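Ribosomal RNA small subunit methyltransferase D (Escherichia coli, PDB 2FPO) methylates the N2 atom of guanine 966 of 16S rRNA in the assembled 30S particle, using S-adenosyl-L-methionine as methyl donor. Local coordinates at residues Q13-I17 with D39-E43; L45-L49 with N124-V128; S90-I94 with R106-S110; N172-H176 with R187-E192. All blocks are in the same frame, centred on the assembly; numbering follows the deposited sequence. Where two conformers were deposited one is given.

Contacts 2, 3 and 4 reach the seven-stranded sheet of the Rossmann-like methyltransferase fold; contact 1 ties the N-terminal strand to a helix of that fold. Contact 2 is buried and wholly apolar. Contacts 1, 3 and 4 are partly buried and mix apolar packing with polar groups. Contacts 1 and 2 use successive turns of helix 39-53: the first pairs charges, the next packs on the sheet. Contact 3 sits at one outer strand and contact 4 at the other, their centres about 28 Å apart. Contacts 2 and 4 touch, Leu49 and Trp48 packing on Leu188. Salt bridges cross between segments only in contact 1; backbone-to-backbone hydrogen bonds do so only in contact 4.

Contact 1. Residues Q13-I17 with D39-E43; sequences QIRII and DRVRE
Asp39, in the first turn of the helical segment, takes a salt bridge from Arg15. Asp39 OD2 lies 2.6 Å from Arg15 NH2. The nitrogen comes from the syn side but 32° out of the carboxylate plane, while the oxygen stays near the guanidinium plane. Arg15 reaches it by a bend at chi3 (41°). Ile17 CG2 packs on the Asp39 carboxylate, 3.9 Å from Asp39 CG. Arg42, one turn on, turns its guanidinium edge to the backbone of Arg15. Arg42 NH1 donates to Arg15 O at 2.5 Å, and Arg42 NH2 adds a weak bond to the same oxygen at 3.0 Å. Both terminal nitrogens thus face one carbonyl. Arg42 NH2 also forms a salt bridge with Asp39 OD1 at 3.3 Å, so the carboxylate bridges two arginines and probably offsets their like charges. Ile17 CD1 reaches over the helix backbone, 3.8 Å from Glu43 N and 4.1 Å from Glu43 CB. Strand 13-15 pairs with strand 25-27 in a small antiparallel sheet beside the start of helix 39-53. Helix 67-74 joins both: its Glu71 forms a salt bridge with Arg42 and accepts a hydrogen bond from Ile17 N.

Contact 2. Residues L45-L49 with N124-V128; sequences LFNWL and NIVFV
Phe127 reaches from strand 125-128 to three residues of the helix at once. Leu45 CD2 lies 3.7 Å from Phe127 CE1, and Leu49 CD1 is 4.0 Å from that same ring carbon. Phe46 meets the ring through its far end, CZ to Phe127 CZ at 3.9 Å. The two rings are oblique, with planes 49° apart and centroids 6.0 Å apart. With CG anti to its carbonyl carbon (chi1 -54°), Phe127 sends its ring across to the helix. Leu49 and Ile125 meet end to end, with Leu49 CD1 4.0 Å from Ile125 CG2 and Leu49 CD2 4.0 Å from Ile125 CD1. An alanine in place of Phe127 is likely to open a gap between Leu45, Phe46 and Leu49 and leave the Phe46 ring without its aromatic neighbour on the strand. The tight part is wholly buried and has no polar bond across it. By contrast, Asn47 is exposed and does not touch the strand. Leu68 of helix 67-74 and Tyr157 of strand 154-161 border the packing. A helix running nearly antiparallel to a central strand and covering one sheet face is typical of the Rossmann-like methyltransferase fold.

Contact 3. Residues S90-I94 with R106-S110; sequences SQQLI and RVVNS
Val107 is unusual in carrying most of the strand's side of the contact, meeting three residues of the helix with its two methyl groups and CB. The segments belong to a beta-alpha-beta unit, in which helix 87-99 links strand 79-83 to strand 105-108 of the Rossmann-like sheet. The axes of 90-94 and 106-108 run nearly antiparallel, at 174°, and approach to 8.7 Å. The valine stands with CG1 anti to the backbone N (chi1 174°), and this divides its methyls between different partners. CG1 goes to the first turn of the segment, where Val107 CG1 lies 3.9 Å from Ser90 CB and also approaches the carbonyl oxygen of that serine. Ser90 OG is hydrogen-bonded to Asp86 O, just before the helix. CG2 serves the next turn, where Val107 CG2 is 3.9 Å from Leu93 CG. Ile94 crosses the valine at a slant with its longer branch, its CG1 3.7 Å from Val107 CB. Replacing Val107 by a glycine would probably leave Leu93 and Ile94 without their strand partner and open a gap under the helix. The packing runs from buried to open. Ser90 and Leu93 are buried, whereas Ile94 is exposed and borders the solvent side. Leu97, a turn further along the helix, also touches Val107. Asn109, two residues on from the valine, is the centre of an inverse gamma turn and also points toward the helix. On the exposed side, Val107 CG2 comes to 3.7 Å from Ile94 CG1.

Contact 4. Residues N172-H176 with R187-E192; sequences NWSLH and RLYQRE
Trp173 lays one face of its indole under the aliphatic stem of Arg191. Arg191 CB sits 4.3 Å from the centroid of the Trp173 five-membered ring, 21° off its normal, a CH-pi contact. Arg191 CG comes to 3.5 Å from Trp173 NE1. The polar ends of both residues turn to Glu145, which takes a hydrogen bond from the indole and a salt bridge from the arginine. On the sheet face that Trp173, Leu175, Tyr189 and Arg191 share, Trp173 CE3 lies 3.7 Å from Tyr189 CB, the two rings oblique. Leu175, with CG anti to the backbone N (chi1 -170°), puts CD1 over one face of the Tyr189 ring, 4.0 Å from its centroid. The same methyl also touches the stem of Arg187. On the sheet face of Ser174 and Gln190, the amide carbon Gln190 CD lies over one face of the His176 ring, offset toward its rim. In the backbone, Ser174 and Gln190 form a hydrogen-bonded pair, N to O in both directions. His176 N donates to Leu188 O at 2.6 Å. Glu192 N bonds to Asn172 O, and Asn172 ND2 bonds to Glu192 O at 2.7 Å, carrying the pairing one residue past the Trp173-Arg191 bridge. Strand 184-191, in a beta hairpin with 173-181, runs antiparallel to 154-161 on its other side. This reversed strand completes the order 3-2-1-4-5-7-6 of class I methyltransferases.

Contact 1. Residues Q13-I17 with D39-E43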
loop_
_atom_site.group_PDB
_atom_site.type_symbol
_atom_site.label_atom_id
_atom_site.label_comp_id
_atom_site.label_asym_id
_atom_site.label_seq_id
_atom_site.Cartn_x
_atom_site.Cartn_y
_atom_site.Cartn_z
ATOM N N GLN A 13 8.378 9.247 -14.414
ATOM C CA GLN A 13 8.444 7.829 -14.776
ATOM C C GLN A 13 8.481 6.973 -13.507
ATOM O O GLN A 13 9.138 7.332 -12.518
ATOM C CB GLN A 13 9.694 7.522 -15.603
ATOM C CG GLN A 13 9.860 8.301 -16.915
ATOM C CD GLN A 13 9.714 7.421 -18.154
ATOM O OE1 GLN A 13 8.741 7.531 -18.901
ATOM N NE2 GLN A 13 10.681 6.546 -18.373
ATOM N N ILE A 14 7.768 5.846 -13.555
ATOM C CA ILE A 14 7.797 4.807 -12.522
ATOM C C ILE A 14 8.371 3.566 -13.180
ATOM O O ILE A 14 7.938 3.190 -14.271
ATOM C CB ILE A 14 6.354 4.520 -11.968
ATOM C CG1 ILE A 14 5.929 5.597 -10.975
ATOM C CG2 ILE A 14 6.247 3.155 -11.278
ATOM C CD1 ILE A 14 6.990 6.053 -9.996
ATOM N N ARG A 15 9.360 2.932 -12.548
ATOM C CA ARG A 15 9.830 1.655 -13.077
ATOM C C ARG A 15 9.359 0.520 -12.168
ATOM O O ARG A 15 9.508 0.600 -10.958
ATOM C CB ARG A 15 11.352 1.633 -13.301
ATOM C CG ARG A 15 11.783 0.552 -14.308
ATOM C CD ARG A 15 13.317 0.356 -14.394
ATOM N NE ARG A 15 13.934 0.404 -13.068
ATOM C CZ ARG A 15 15.147 -0.049 -12.764
ATOM N NH1 ARG A 15 15.918 -0.623 -13.689
ATOM N NH2 ARG A 15 15.584 0.069 -11.513
ATOM N N ILE A 16 8.735 -0.495 -12.769
ATOM C CA ILE A 16 8.360 -1.716 -12.078
ATOM C C ILE A 16 9.603 -2.627 -12.012
ATOM O O ILE A 16 10.156 -3.044 -13.034
ATOM C CB ILE A 16 7.156 -2.412 -12.731
ATOM C CG1 ILE A 16 5.886 -1.545 -12.550
ATOM C CG2 ILE A 16 6.950 -3.801 -12.115
ATOM C CD1 ILE A 16 4.665 -2.032 -13.286
ATOM N N ILE A 17 10.059 -2.903 -10.799
ATOM C CA ILE A 17 11.349 -3.564 -10.662
ATOM C C ILE A 17 11.277 -5.083 -10.580
ATOM O O ILE A 17 12.312 -5.741 -10.662
ATOM C CB ILE A 17 12.174 -2.986 -9.497
ATOM C CG1 ILE A 17 11.384 -3.047 -8.207
ATOM C CG2 ILE A 17 12.640 -1.555 -9.819
ATOM C CD1 ILE A 17 12.245 -3.163 -7.003
ATOM N N ASP A 39 13.534 2.601 -5.618
ATOM C CA ASP A 39 13.749 1.215 -5.945
ATOM C C ASP A 39 14.122 0.426 -4.694
ATOM O O ASP A 39 13.593 -0.650 -4.473
ATOM C CB ASP A 39 14.844 1.086 -7.005
ATOM C CG ASP A 39 14.413 1.579 -8.379
ATOM O OD1 ASP A 39 13.310 2.172 -8.529
ATOM O OD2 ASP A 39 15.204 1.372 -9.331
ATOM N N ARG A 40 15.019 0.968 -3.877
ATOM C CA ARG A 40 15.532 0.241 -2.722
ATOM C C ARG A 40 14.474 -0.030 -1.667
ATOM O O ARG A 40 14.429 -1.119 -1.089
ATOM C CB ARG A 40 16.744 0.944 -2.120
ATOM C CG ARG A 40 18.029 0.449 -2.719
ATOM C CD ARG A 40 19.238 0.908 -1.922
ATOM N NE ARG A 40 20.475 0.689 -2.660
ATOM C CZ ARG A 40 20.789 1.313 -3.790
ATOM N NH1 ARG A 40 21.942 1.058 -4.388
ATOM N NH2 ARG A 40 19.947 2.197 -4.324
ATOM N N VAL A 41 13.606 0.959 -1.450
ATOM C CA VAL A 41 12.401 0.798 -0.631
ATOM C C VAL A 41 11.542 -0.358 -1.140
ATOM O O VAL A 41 11.274 -1.314 -0.407
ATOM C CB VAL A 41 11.581 2.118 -0.618
ATOM C CG1 VAL A 41 10.174 1.912 -0.020
ATOM C CG2 VAL A 41 12.373 3.220 0.116
ATOM N N ARG A 42 11.118 -0.280 -2.394
ATOM C CA ARG A 42 10.250 -1.304 -2.969
ATOM C C ARG A 42 10.920 -2.668 -2.939
ATOM O O ARG A 42 10.284 -3.683 -2.645
ATOM C CB ARG A 42 9.813 -0.931 -4.396
ATOM C CG ARG A 42 8.547 -0.108 -4.439
ATOM C CD ARG A 42 8.101 0.153 -5.877
ATOM N NE ARG A 42 9.007 1.077 -6.550
ATOM C CZ ARG A 42 9.125 1.195 -7.863
ATOM N NH1 ARG A 42 8.395 0.437 -8.674
ATOM N NH2 ARG A 42 9.985 2.063 -8.369
ATOM N N GLU A 43 12.220 -2.680 -3.234
ATOM C CA GLU A 43 13.008 -3.890 -3.201
ATOM C C GLU A 43 12.954 -4.551 -1.833
ATOM O O GLU A 43 12.646 -5.737 -1.727
ATOM C CB GLU A 43 14.440 -3.553 -3.604
ATOM C CG GLU A 43 15.301 -4.722 -3.914
ATOM C CD GLU A 43 16.699 -4.274 -4.366
ATOM O OE1 GLU A 43 17.190 -4.797 -5.388
ATOM O OE2 GLU A 43 17.283 -3.387 -3.706
#

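Contact 2. Residues L45-L49 with N124-V128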
loop_
_atom_site.group_PDB
_atom_site.type_symbol
_atom_site.label_atom_id
_atom_site.label_comp_id
_atom_site.label_asym_id
_atom_site.label_seq_id
_atom_site.Cartn_x
_atom_site.Cartn_y
_atom_site.Cartn_z
ATOM N N LEU A 45 10.704 -4.001 0.660
ATOM C CA LEU A 45 9.335 -4.362 1.012
ATOM C C LEU A 45 8.889 -5.664 0.331
ATOM O O LEU A 45 8.293 -6.553 0.955
ATOM C CB LEU A 45 8.365 -3.234 0.595
ATOM C CG LEU A 45 6.869 -3.492 0.771
ATOM C CD1 LEU A 45 6.521 -4.002 2.211
ATOM C CD2 LEU A 45 6.055 -2.214 0.415
ATOM N N PHE A 46 9.163 -5.750 -0.965
ATOM C CA PHE A 46 8.702 -6.877 -1.742
ATOM C C PHE A 46 9.541 -8.109 -1.518
ATOM O O PHE A 46 9.040 -9.216 -1.706
ATOM C CB PHE A 46 8.430 -6.506 -3.202
ATOM C CG PHE A 46 7.176 -5.688 -3.356
ATOM C CD1 PHE A 46 5.913 -6.321 -3.344
ATOM C CD2 PHE A 46 7.238 -4.289 -3.410
ATOM C CE1 PHE A 46 4.755 -5.584 -3.437
ATOM C CE2 PHE A 46 6.067 -3.533 -3.504
ATOM C CZ PHE A 46 4.828 -4.176 -3.532
ATOM N N ASN A 47 10.778 -7.936 -1.059
ATOM C CA ASN A 47 11.524 -9.068 -0.526
ATOM C C ASN A 47 10.852 -9.583 0.759
ATOM O O ASN A 47 10.670 -10.794 0.905
ATOM C CB ASN A 47 13.010 -8.732 -0.339
ATOM C CG ASN A 47 13.739 -8.454 -1.675
ATOM O OD1 ASN A 47 13.173 -8.598 -2.764
ATOM N ND2 ASN A 47 15.004 -8.036 -1.580
ATOM N N TRP A 48 10.442 -8.675 1.658
ATOM C CA TRP A 48 9.690 -9.106 2.876
ATOM C C TRP A 48 8.376 -9.832 2.539
ATOM O O TRP A 48 7.953 -10.736 3.259
ATOM C CB TRP A 48 9.313 -7.930 3.792
ATOM C CG TRP A 48 10.448 -7.167 4.463
ATOM C CD1 TRP A 48 11.727 -7.604 4.708
ATOM C CD2 TRP A 48 10.374 -5.835 4.976
ATOM N NE1 TRP A 48 12.455 -6.612 5.349
ATOM C CE2 TRP A 48 11.643 -5.521 5.532
ATOM C CE3 TRP A 48 9.346 -4.885 5.051
ATOM C CZ2 TRP A 48 11.910 -4.288 6.148
ATOM C CZ3 TRP A 48 9.612 -3.663 5.638
ATOM C CH2 TRP A 48 10.895 -3.372 6.188
ATOM N N LEU A 49 7.722 -9.389 1.464
ATOM C CA LEU A 49 6.399 -9.882 1.048
ATOM C C LEU A 49 6.437 -11.065 0.088
ATOM O O LEU A 49 5.396 -11.610 -0.256
ATOM C CB LEU A 49 5.617 -8.735 0.383
ATOM C CG LEU A 49 5.151 -7.613 1.329
ATOM C CD1 LEU A 49 4.396 -6.543 0.555
ATOM C CD2 LEU A 49 4.303 -8.154 2.480
ATOM N N ASN A 124 -5.158 -9.249 2.642
ATOM C CA ASN A 124 -3.945 -9.894 3.105
ATOM C C ASN A 124 -2.771 -8.912 3.297
ATOM O O ASN A 124 -1.919 -9.108 4.193
ATOM C CB ASN A 124 -3.533 -10.962 2.077
ATOM C CG ASN A 124 -4.643 -11.945 1.789
ATOM O OD1 ASN A 124 -4.995 -12.782 2.640
ATOM N ND2 ASN A 124 -5.222 -11.851 0.592
ATOM N N ILE A 125 -2.722 -7.885 2.445
ATOM C CA ILE A 125 -1.628 -6.900 2.435
ATOM C C ILE A 125 -2.168 -5.486 2.280
ATOM O O ILE A 125 -2.888 -5.182 1.319
ATOM C CB ILE A 125 -0.597 -7.205 1.278
ATOM C CG1 ILE A 125 0.011 -8.618 1.430
ATOM C CG2 ILE A 125 0.473 -6.092 1.127
ATOM C CD1 ILE A 125 1.036 -9.004 0.348
ATOM N N VAL A 126 -1.795 -4.609 3.192
ATOM C CA VAL A 126 -2.220 -3.191 3.119
ATOM C C VAL A 126 -1.018 -2.269 3.185
ATOM O O VAL A 126 -0.101 -2.476 4.007
ATOM C CB VAL A 126 -3.263 -2.818 4.230
ATOM C CG1 VAL A 126 -3.756 -1.354 4.119
ATOM C CG2 VAL A 126 -4.447 -3.771 4.207
ATOM N N PHE A 127 -1.023 -1.269 2.304
ATOM C CA PHE A 127 0.026 -0.259 2.240
ATOM C C PHE A 127 -0.490 1.060 2.820
ATOM O O PHE A 127 -1.502 1.597 2.355
ATOM C CB PHE A 127 0.494 -0.018 0.805
ATOM C CG PHE A 127 0.920 -1.282 0.079
ATOM C CD1 PHE A 127 2.121 -1.932 0.407
ATOM C CD2 PHE A 127 0.147 -1.789 -0.954
ATOM C CE1 PHE A 127 2.503 -3.127 -0.275
ATOM C CE2 PHE A 127 0.530 -2.973 -1.649
ATOM C CZ PHE A 127 1.706 -3.639 -1.302
ATOM N N VAL A 128 0.249 1.569 3.808
ATOM C CA VAL A 128 -0.073 2.822 4.522
ATOM C C VAL A 128 1.132 3.762 4.483
ATOM O O VAL A 128 1.971 3.813 5.393
ATOM C CB VAL A 128 -0.543 2.571 5.990
ATOM C CG1 VAL A 128 -1.056 3.886 6.635
ATOM C CG2 VAL A 128 -1.583 1.467 6.051
#

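Contact 3. Residues S90-I94 with R106-S110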
loop_
_atom_site.group_PDB
_atom_site.type_symbol
_atom_site.label_atom_id
_atom_site.label_comp_id
_atom_site.label_asym_id
_atom_site.label_seq_id
_atom_site.Cartn_x
_atom_site.Cartn_y
_atom_site.Cartn_z
ATOM N N SER A 90 -5.359 9.752 -9.703
ATOM C CA SER A 90 -6.250 8.574 -9.824
ATOM C C SER A 90 -6.491 8.238 -11.304
ATOM O O SER A 90 -6.479 7.079 -11.692
ATOM C CB SER A 90 -7.634 8.786 -9.172
ATOM O OG SER A 90 -7.581 9.356 -7.890
ATOM N N GLN A 91 -6.723 9.265 -12.122
ATOM C CA GLN A 91 -6.930 9.091 -13.583
ATOM C C GLN A 91 -5.726 8.464 -14.322
ATOM O O GLN A 91 -5.904 7.598 -15.193
ATOM C CB GLN A 91 -7.325 10.428 -14.252
ATOM C CG GLN A 91 -8.751 10.936 -13.914
ATOM C CD GLN A 91 -9.096 12.307 -14.550
ATOM O OE1 GLN A 91 -8.225 13.018 -15.090
ATOM N NE2 GLN A 91 -10.382 12.689 -14.472
ATOM N N GLN A 92 -4.506 8.899 -13.979
ATOM C CA GLN A 92 -3.286 8.382 -14.621
ATOM C C GLN A 92 -3.037 6.946 -14.197
ATOM O O GLN A 92 -2.647 6.097 -15.003
ATOM C CB GLN A 92 -2.069 9.244 -14.283
ATOM C CG GLN A 92 -0.744 8.788 -14.986
ATOM C CD GLN A 92 -0.816 8.844 -16.495
ATOM O OE1 GLN A 92 -1.085 9.899 -17.065
ATOM N NE2 GLN A 92 -0.589 7.700 -17.159
ATOM N N LEU A 93 -3.298 6.672 -12.925
ATOM C CA LEU A 93 -3.251 5.330 -12.424
ATOM C C LEU A 93 -4.131 4.378 -13.265
ATOM O O LEU A 93 -3.680 3.311 -13.660
ATOM C CB LEU A 93 -3.696 5.329 -10.960
ATOM C CG LEU A 93 -3.369 4.101 -10.125
ATOM C CD1 LEU A 93 -1.995 3.448 -10.499
ATOM C CD2 LEU A 93 -3.412 4.524 -8.678
ATOM N N ILE A 94 -5.377 4.775 -13.513
ATOM C CA ILE A 94 -6.323 4.010 -14.326
ATOM C C ILE A 94 -5.763 3.758 -15.738
ATOM O O ILE A 94 -5.895 2.662 -16.288
ATOM C CB ILE A 94 -7.687 4.753 -14.391
ATOM C CG1 ILE A 94 -8.411 4.674 -13.029
ATOM C CG2 ILE A 94 -8.576 4.252 -15.583
ATOM C CD1 ILE A 94 -9.610 5.607 -12.929
ATOM N N ARG A 106 -8.703 -1.983 -9.189
ATOM C CA ARG A 106 -9.644 -0.886 -9.344
ATOM C C ARG A 106 -9.033 0.331 -8.646
ATOM O O ARG A 106 -8.163 0.217 -7.748
ATOM C CB ARG A 106 -10.981 -1.204 -8.686
ATOM C CG ARG A 106 -10.880 -1.453 -7.184
ATOM C CD ARG A 106 -12.265 -1.289 -6.527
ATOM N NE ARG A 106 -13.193 -2.386 -6.908
ATOM C CZ ARG A 106 -13.225 -3.595 -6.347
ATOM N NH1 ARG A 106 -14.150 -4.498 -6.749
ATOM N NH2 ARG A 106 -12.363 -3.915 -5.381
ATOM N N VAL A 107 -9.476 1.495 -9.055
ATOM C CA VAL A 107 -8.967 2.715 -8.479
ATOM C C VAL A 107 -10.174 3.427 -7.985
ATOM O O VAL A 107 -11.153 3.632 -8.735
ATOM C CB VAL A 107 -8.253 3.585 -9.544
ATOM C CG1 VAL A 107 -7.842 4.934 -8.956
ATOM C CG2 VAL A 107 -7.037 2.814 -10.161
ATOM N N VAL A 108 -10.098 3.855 -6.739
ATOM C CA VAL A 108 -11.157 4.632 -6.155
ATOM C C VAL A 108 -10.600 6.042 -5.827
ATOM O O VAL A 108 -9.604 6.190 -5.099
ATOM C CB VAL A 108 -11.694 3.963 -4.856
ATOM C CG1 VAL A 108 -12.740 4.832 -4.194
ATOM C CG2 VAL A 108 -12.263 2.512 -5.114
ATOM N N ASN A 109 -11.275 7.058 -6.352
ATOM C CA ASN A 109 -10.833 8.444 -6.171
ATOM C C ASN A 109 -11.461 8.931 -4.884
ATOM O O ASN A 109 -12.569 9.443 -4.883
ATOM C CB ASN A 109 -11.248 9.312 -7.364
ATOM C CG ASN A 109 -10.768 10.779 -7.235
ATOM O OD1 ASN A 109 -9.902 11.112 -6.400
ATOM N ND2 ASN A 109 -11.329 11.641 -8.061
ATOM N N SER A 110 -10.765 8.740 -3.772
ATOM C CA SER A 110 -11.335 9.109 -2.469
ATOM C C SER A 110 -10.185 9.392 -1.531
ATOM O O SER A 110 -9.089 8.813 -1.677
ATOM C CB SER A 110 -12.184 7.946 -1.885
ATOM O OG SER A 110 -12.619 8.251 -0.540
#

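Contact 4. Residues N172-H176 with R187-E192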
loop_
_atom_site.group_PDB
_atom_site.type_symbol
_atom_site.label_atom_id
_atom_site.label_comp_id
_atom_site.label_asym_id
_atom_site.label_seq_id
_atom_site.Cartn_x
_atom_site.Cartn_y
_atom_site.Cartn_z
ATOM N N ASN A 172 -3.473 -6.200 19.002
ATOM C CA ASN A 172 -3.285 -7.406 18.179
ATOM C C ASN A 172 -2.382 -7.217 16.951
ATOM O O ASN A 172 -2.259 -8.130 16.118
ATOM C CB ASN A 172 -4.640 -7.992 17.756
ATOM C CG ASN A 172 -5.483 -7.021 16.934
ATOM O OD1 ASN A 172 -5.397 -5.800 17.095
ATOM N ND2 ASN A 172 -6.308 -7.564 16.059
ATOM N N TRP A 173 -1.755 -6.045 16.830
ATOM C CA TRP A 173 -0.722 -5.815 15.796
ATOM C C TRP A 173 0.664 -5.930 16.414
ATOM O O TRP A 173 0.959 -5.304 17.444
ATOM C CB TRP A 173 -0.822 -4.405 15.220
ATOM C CG TRP A 173 -1.980 -4.110 14.342
ATOM C CD1 TRP A 173 -3.266 -4.571 14.467
ATOM C CD2 TRP A 173 -1.981 -3.216 13.223
ATOM N NE1 TRP A 173 -4.061 -4.031 13.470
ATOM C CE2 TRP A 173 -3.299 -3.194 12.701
ATOM C CE3 TRP A 173 -0.997 -2.409 12.617
ATOM C CZ2 TRP A 173 -3.652 -2.413 11.597
ATOM C CZ3 TRP A 173 -1.360 -1.642 11.489
ATOM C CH2 TRP A 173 -2.675 -1.649 11.011
ATOM N N SER A 174 1.535 -6.696 15.779
ATOM C CA SER A 174 2.919 -6.738 16.235
ATOM C C SER A 174 3.862 -6.311 15.120
ATOM O O SER A 174 3.617 -6.598 13.935
ATOM C CB SER A 174 3.281 -8.136 16.744
ATOM O OG SER A 174 3.186 -9.059 15.671
ATOM N N LEU A 175 4.920 -5.596 15.497
ATOM C CA LEU A 175 5.980 -5.229 14.565
ATOM C C LEU A 175 6.629 -6.495 13.986
ATOM O O LEU A 175 7.121 -7.335 14.720
ATOM C CB LEU A 175 7.015 -4.316 15.223
ATOM C CG LEU A 175 8.067 -3.659 14.312
ATOM C CD1 LEU A 175 7.428 -2.824 13.159
ATOM C CD2 LEU A 175 8.963 -2.775 15.139
ATOM N N HIS A 176 6.570 -6.633 12.661
ATOM C CA HIS A 176 6.993 -7.865 11.980
ATOM C C HIS A 176 8.342 -7.722 11.272
ATOM O O HIS A 176 9.182 -8.614 11.372
ATOM C CB HIS A 176 5.910 -8.337 10.991
ATOM C CG HIS A 176 6.088 -9.754 10.540
ATOM N ND1 HIS A 176 6.070 -10.818 11.418
ATOM C CD2 HIS A 176 6.308 -10.280 9.311
ATOM C CE1 HIS A 176 6.275 -11.940 10.747
ATOM N NE2 HIS A 176 6.415 -11.643 9.466
ATOM N N ARG A 187 8.237 -0.037 8.052
ATOM C CA ARG A 187 7.808 -1.108 8.960
ATOM C C ARG A 187 6.712 -1.993 8.344
ATOM O O ARG A 187 5.923 -1.545 7.522
ATOM C CB ARG A 187 7.312 -0.517 10.278
ATOM C CG ARG A 187 8.373 0.259 11.043
ATOM C CD ARG A 187 7.796 0.892 12.306
ATOM N NE ARG A 187 8.857 1.540 13.066
ATOM C CZ ARG A 187 8.971 2.851 13.233
ATOM N NH1 ARG A 187 8.086 3.671 12.703
ATOM N NH2 ARG A 187 9.966 3.337 13.945
ATOM N N LEU A 188 6.675 -3.241 8.782
ATOM C CA LEU A 188 5.633 -4.178 8.422
ATOM C C LEU A 188 5.085 -4.786 9.701
ATOM O O LEU A 188 5.848 -5.314 10.514
ATOM C CB LEU A 188 6.181 -5.242 7.470
ATOM C CG LEU A 188 5.186 -6.146 6.734
ATOM C CD1 LEU A 188 4.283 -5.362 5.775
ATOM C CD2 LEU A 188 5.970 -7.215 5.999
ATOM N N TYR A 189 3.778 -4.613 9.911
ATOM C CA TYR A 189 3.086 -5.139 11.066
ATOM C C TYR A 189 2.322 -6.367 10.649
ATOM O O TYR A 189 1.823 -6.441 9.531
ATOM C CB TYR A 189 2.111 -4.120 11.676
ATOM C CG TYR A 189 2.818 -2.972 12.348
ATOM C CD1 TYR A 189 3.097 -2.997 13.711
ATOM C CD2 TYR A 189 3.215 -1.853 11.605
ATOM C CE1 TYR A 189 3.754 -1.935 14.330
ATOM C CE2 TYR A 189 3.874 -0.792 12.202
ATOM C CZ TYR A 189 4.154 -0.842 13.554
ATOM O OH TYR A 189 4.809 0.223 14.108
ATOM N N GLN A 190 2.259 -7.339 11.552
ATOM C CA GLN A 190 1.398 -8.491 11.365
ATOM C C GLN A 190 0.250 -8.464 12.376
ATOM O O GLN A 190 0.455 -8.291 13.594
ATOM C CB GLN A 190 2.175 -9.799 11.492
ATOM C CG GLN A 190 1.336 -10.997 11.085
ATOM C CD GLN A 190 2.163 -12.205 10.721
ATOM O OE1 GLN A 190 2.154 -12.647 9.579
ATOM N NE2 GLN A 190 2.879 -12.749 11.695
ATOM N N ARG A 191 -0.949 -8.663 11.846
ATOM C CA ARG A 191 -2.158 -8.548 12.612
ATOM C C ARG A 191 -2.730 -9.924 12.924
ATOM O O ARG A 191 -2.822 -10.784 12.045
ATOM C CB ARG A 191 -3.150 -7.684 11.838
ATOM C CG ARG A 191 -4.446 -7.421 12.549
ATOM C CD ARG A 191 -5.602 -8.014 11.790
ATOM N NE ARG A 191 -6.842 -7.632 12.430
ATOM C CZ ARG A 191 -7.977 -8.298 12.298
ATOM N NH1 ARG A 191 -8.029 -9.366 11.509
ATOM N NH2 ARG A 191 -9.054 -7.899 12.966
ATOM N N GLU A 192 -3.073 -10.146 14.186
ATOM C CA GLU A 192 -3.818 -11.350 14.574
ATOM C C GLU A 192 -5.298 -11.041 14.755
ATOM O O GLU A 192 -5.659 -10.143 15.521
ATOM C CB GLU A 192 -3.243 -11.944 15.854
ATOM C CG GLU A 192 -1.881 -12.551 15.674
ATOM C CD GLU A 192 -1.855 -13.639 14.606
ATOM O OE1 GLU A 192 -2.489 -14.707 14.811
ATOM O OE2 GLU A 192 -1.182 -13.422 13.568
#